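Long-range contact in probable oxidoreductase (PDB 4EYE), which is probably an oxidoreductase of the zinc-binding dehydrogenase and quinone oxidoreductase family, likely using a nicotinamide dinucleotide: residues L164-A176 with A189-V203. Numbering follows the deposited sequence.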
loop_
_atom_site.group_PDB
_atom_site.type_symbol
_atom_site.label_atom_id
_atom_site.label_comp_id
_atom_site.label_asym_id
_atom_site.label_seq_id
_atom_site.Cartn_x
_atom_site.Cartn_y
_atom_site.Cartn_z
ATOM N N LEU A 164 -0.189 -8.530 -15.779
ATOM C CA LEU A 164 -1.300 -7.644 -15.976
ATOM C C LEU A 164 -1.626 -7.051 -14.610
ATOM O O LEU A 164 -1.953 -7.800 -13.681
ATOM C CB LEU A 164 -2.542 -8.373 -16.495
ATOM C CG LEU A 164 -3.838 -7.559 -16.580
ATOM C CD1 LEU A 164 -3.598 -6.523 -17.666
ATOM C CD2 LEU A 164 -5.073 -8.431 -16.870
ATOM N N VAL A 165 -1.595 -5.731 -14.524
ATOM C CA VAL A 165 -1.944 -5.030 -13.288
ATOM C C VAL A 165 -3.269 -4.309 -13.516
ATOM O O VAL A 165 -3.373 -3.448 -14.382
ATOM C CB VAL A 165 -0.867 -4.021 -12.813
ATOM C CG1 VAL A 165 -1.341 -3.325 -11.522
ATOM C CG2 VAL A 165 0.497 -4.708 -12.586
ATOM N N LEU A 166 -4.266 -4.666 -12.717
ATOM C CA LEU A 166 -5.583 -4.012 -12.742
ATOM C C LEU A 166 -5.606 -2.910 -11.677
ATOM O O LEU A 166 -4.748 -2.872 -10.769
ATOM C CB LEU A 166 -6.675 -5.054 -12.482
ATOM C CG LEU A 166 -6.804 -6.188 -13.547
ATOM C CD1 LEU A 166 -7.760 -7.280 -13.118
ATOM C CD2 LEU A 166 -7.336 -5.604 -14.833
ATOM N N GLY A 167 -6.590 -2.013 -11.766
ATOM C CA GLY A 167 -6.675 -0.854 -10.821
ATOM C C GLY A 167 -5.338 -0.109 -10.722
ATOM O O GLY A 167 -4.861 0.238 -9.633
ATOM N N ALA A 168 -4.704 0.053 -11.874
ATOM C CA ALA A 168 -3.256 0.230 -11.953
ATOM C C ALA A 168 -2.773 1.570 -11.394
ATOM O O ALA A 168 -1.654 1.636 -10.938
ATOM C CB ALA A 168 -2.793 0.063 -13.384
ATOM N N ALA A 169 -3.622 2.595 -11.406
ATOM C CA ALA A 169 -3.253 3.938 -10.846
ATOM C C ALA A 169 -3.418 4.071 -9.306
ATOM O O ALA A 169 -3.055 5.076 -8.739
ATOM C CB ALA A 169 -4.088 5.049 -11.530
ATOM N N GLY A 170 -4.026 3.080 -8.653
ATOM C CA GLY A 170 -4.247 3.138 -7.232
ATOM C C GLY A 170 -2.941 2.806 -6.490
ATOM O O GLY A 170 -1.898 2.620 -7.107
ATOM N N GLY A 171 -3.006 2.764 -5.160
ATOM C CA GLY A 171 -1.792 2.569 -4.340
ATOM C C GLY A 171 -1.145 1.221 -4.605
ATOM O O GLY A 171 0.027 1.112 -4.919
ATOM N N ILE A 172 -1.961 0.183 -4.534
ATOM C CA ILE A 172 -1.489 -1.150 -4.739
ATOM C C ILE A 172 -1.026 -1.363 -6.167
ATOM O O ILE A 172 0.045 -1.881 -6.399
ATOM C CB ILE A 172 -2.572 -2.167 -4.363
ATOM C CG1 ILE A 172 -2.763 -2.139 -2.861
ATOM C CG2 ILE A 172 -2.102 -3.553 -4.826
ATOM C CD1 ILE A 172 -1.654 -2.936 -2.153
ATOM N N GLY A 173 -1.825 -0.898 -7.123
ATOM C CA GLY A 173 -1.465 -0.986 -8.526
ATOM C C GLY A 173 -0.120 -0.367 -8.858
ATOM O O GLY A 173 0.656 -0.953 -9.589
ATOM N N THR A 174 0.147 0.836 -8.324
ATOM C CA THR A 174 1.397 1.526 -8.554
ATOM C C THR A 174 2.615 0.757 -8.030
ATOM O O THR A 174 3.607 0.578 -8.767
ATOM C CB THR A 174 1.356 2.928 -7.888
ATOM O OG1 THR A 174 0.273 3.655 -8.488
ATOM C CG2 THR A 174 2.656 3.683 -8.098
ATOM N N ALA A 175 2.505 0.265 -6.788
ATOM C CA ALA A 175 3.513 -0.619 -6.244
ATOM C C ALA A 175 3.663 -1.884 -7.104
ATOM O O ALA A 175 4.764 -2.377 -7.342
ATOM C CB ALA A 175 3.199 -0.977 -4.777
ATOM N N ALA A 176 2.548 -2.380 -7.590
ATOM C CA ALA A 176 2.540 -3.640 -8.396
ATOM C C ALA A 176 3.298 -3.429 -9.715
ATOM O O ALA A 176 4.092 -4.289 -10.117
ATOM C CB ALA A 176 1.094 -4.073 -8.653
ATOM N N ALA A 189 -0.835 -2.580 -17.948
ATOM C CA ALA A 189 -1.688 -1.983 -16.948
ATOM C C ALA A 189 -3.047 -1.656 -17.536
ATOM O O ALA A 189 -3.131 -1.126 -18.666
ATOM C CB ALA A 189 -1.036 -0.719 -16.433
ATOM N N VAL A 190 -4.105 -1.970 -16.794
ATOM C CA VAL A 190 -5.463 -1.541 -17.158
ATOM C C VAL A 190 -5.926 -0.499 -16.155
ATOM O O VAL A 190 -5.728 -0.680 -14.948
ATOM C CB VAL A 190 -6.444 -2.706 -17.178
ATOM C CG1 VAL A 190 -7.855 -2.207 -17.515
ATOM C CG2 VAL A 190 -5.999 -3.715 -18.238
ATOM N N VAL A 191 -6.456 0.612 -16.657
ATOM C CA VAL A 191 -6.955 1.681 -15.803
ATOM C C VAL A 191 -8.472 1.821 -15.933
ATOM O O VAL A 191 -8.990 1.942 -17.035
ATOM C CB VAL A 191 -6.298 3.044 -16.117
ATOM C CG1 VAL A 191 -4.797 3.023 -15.775
ATOM C CG2 VAL A 191 -6.553 3.484 -17.562
ATOM N N ASN A 192 -9.198 1.820 -14.823
ATOM C CA ASN A 192 -10.593 2.212 -14.914
ATOM C C ASN A 192 -10.815 3.731 -14.879
ATOM O O ASN A 192 -11.903 4.196 -15.208
ATOM C CB ASN A 192 -11.506 1.443 -13.956
ATOM C CG ASN A 192 -11.063 1.496 -12.529
ATOM O OD1 ASN A 192 -11.281 2.499 -11.842
ATOM N ND2 ASN A 192 -10.489 0.384 -12.041
ATOM N N ARG A 193 -9.791 4.497 -14.505
ATOM C CA ARG A 193 -9.833 5.969 -14.603
ATOM C C ARG A 193 -8.931 6.396 -15.766
ATOM O O ARG A 193 -7.710 6.406 -15.639
ATOM C CB ARG A 193 -9.341 6.606 -13.293
ATOM C CG ARG A 193 -10.308 6.469 -12.107
ATOM C CD ARG A 193 -9.638 6.886 -10.799
ATOM N NE ARG A 193 -8.615 5.915 -10.341
ATOM C CZ ARG A 193 -7.796 6.108 -9.310
ATOM N NH1 ARG A 193 -7.878 7.219 -8.572
ATOM N NH2 ARG A 193 -6.894 5.168 -8.994
ATOM N N THR A 194 -9.523 6.708 -16.918
ATOM C CA THR A 194 -8.727 6.931 -18.130
ATOM C C THR A 194 -7.868 8.207 -18.038
ATOM O O THR A 194 -6.851 8.313 -18.709
ATOM C CB THR A 194 -9.594 6.930 -19.404
ATOM O OG1 THR A 194 -10.510 8.027 -19.350
ATOM C CG2 THR A 194 -10.375 5.599 -19.542
ATOM N N ALA A 195 -8.260 9.157 -17.196
ATOM C CA ALA A 195 -7.422 10.323 -16.902
ATOM C C ALA A 195 -6.063 9.951 -16.228
ATOM O O ALA A 195 -5.162 10.793 -16.158
ATOM C CB ALA A 195 -8.198 11.324 -16.037
ATOM N N ALA A 196 -5.908 8.709 -15.761
ATOM C CA ALA A 196 -4.643 8.260 -15.113
ATOM C C ALA A 196 -3.694 7.581 -16.075
ATOM O O ALA A 196 -2.642 7.074 -15.658
ATOM C CB ALA A 196 -4.951 7.296 -13.955
ATOM N N THR A 197 -4.068 7.535 -17.354
ATOM C CA THR A 197 -3.286 6.830 -18.361
ATOM C C THR A 197 -1.821 7.284 -18.415
ATOM O O THR A 197 -0.924 6.446 -18.416
ATOM C CB THR A 197 -3.936 6.963 -19.776
ATOM O OG1 THR A 197 -5.219 6.338 -19.740
ATOM C CG2 THR A 197 -3.084 6.267 -20.833
ATOM N N GLU A 198 -1.577 8.597 -18.447
ATOM C CA GLU A 198 -0.184 9.097 -18.527
ATOM C C GLU A 198 0.582 8.859 -17.219
ATOM O O GLU A 198 1.782 8.573 -17.232
ATOM C CB GLU A 198 -0.137 10.587 -18.879
ATOM C CG GLU A 198 -0.780 10.921 -20.210
ATOM C CD GLU A 198 -0.171 10.173 -21.366
ATOM O OE1 GLU A 198 -0.933 9.900 -22.317
ATOM O OE2 GLU A 198 1.052 9.852 -21.338
ATOM N N PHE A 199 -0.113 8.997 -16.107
ATOM C CA PHE A 199 0.481 8.707 -14.809
ATOM C C PHE A 199 0.997 7.289 -14.790
ATOM O O PHE A 199 2.145 7.036 -14.457
ATOM C CB PHE A 199 -0.522 8.893 -13.689
ATOM C CG PHE A 199 -0.004 8.408 -12.345
ATOM C CD1 PHE A 199 0.865 9.186 -11.617
ATOM C CD2 PHE A 199 -0.349 7.158 -11.865
ATOM C CE1 PHE A 199 1.356 8.728 -10.378
ATOM C CE2 PHE A 199 0.143 6.700 -10.646
ATOM C CZ PHE A 199 1.006 7.480 -9.917
ATOM N N VAL A 200 0.134 6.355 -15.155
ATOM C CA VAL A 200 0.485 4.940 -15.158
ATOM C C VAL A 200 1.634 4.640 -16.092
ATOM O O VAL A 200 2.574 3.905 -15.723
ATOM C CB VAL A 200 -0.772 4.066 -15.423
ATOM C CG1 VAL A 200 -0.386 2.663 -15.834
ATOM C CG2 VAL A 200 -1.632 4.064 -14.158
ATOM N N LYS A 201 1.590 5.227 -17.302
ATOM C CA LYS A 201 2.735 5.122 -18.201
ATOM C C LYS A 201 4.011 5.638 -17.512
ATOM O O LYS A 201 5.043 4.994 -17.568
ATOM C CB LYS A 201 2.457 5.880 -19.529
ATOM C CG LYS A 201 3.412 5.510 -20.636
ATOM C CD LYS A 201 3.288 4.060 -21.124
ATOM C CE LYS A 201 4.407 3.720 -22.120
ATOM N NZ LYS A 201 4.472 2.239 -22.369
ATOM N N SER A 202 3.943 6.793 -16.847
ATOM C CA SER A 202 5.136 7.352 -16.205
ATOM C C SER A 202 5.678 6.450 -15.076
ATOM O O SER A 202 6.863 6.489 -14.754
ATOM C CB SER A 202 4.862 8.752 -15.643
ATOM O OG SER A 202 4.132 8.688 -14.408
ATOM N N VAL A 203 4.820 5.652 -14.451
ATOM C CA VAL A 203 5.279 4.773 -13.368
ATOM C C VAL A 203 6.071 3.572 -13.933
ATOM O O VAL A 203 6.811 2.886 -13.200
ATOM C CB VAL A 203 4.063 4.298 -12.520
ATOM C CG1 VAL A 203 4.507 3.282 -11.496
ATOM C CG2 VAL A 203 3.425 5.502 -11.830
#
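A169 presses its methyl into a hollow on helix 197-203 and the turn before it, within the Rossmann-type beta-alpha-beta unit formed by strand 162-165, helix 171-182 and strand 186-191. The hollow is defined by A196 CB, 3.4 Å from A169 CB and tighter than usual carbon contact, and by V200 CG2 at 3.7 Å from that methyl. A168, the other bump of the type I turn G167-G170, rests against strand 186-191, its CB 3.6 Å from A189 CB. The strands pair in parallel, V165 bridged to A189, and V190 N donates to V165 O (2.9 Å, 169° at the hydrogen); A168 N adds a weak bond to V190 O. L166 CD2 lies 3.8 Å from V190 CB, the two side chains side by side, while L164 CD1 meets V190 CG2. R193 brings a guanidinium edge to G170, NH2 toward G170 N, while NH1 is hydrogen-bonded to the carbonyls of G332 and V334. Glycines G167, G170 and G171 belong to the glycine-rich turn that in related Rossmann domains approaches the dinucleotide phosphates, probably here too. T174 OG1, beside its own backbone N (chi1 -60°), can turn back to G170 O at 2.8 Å; it sits at the F199 ring edge, in the ring plane, 3.7 Å from F199 CE2.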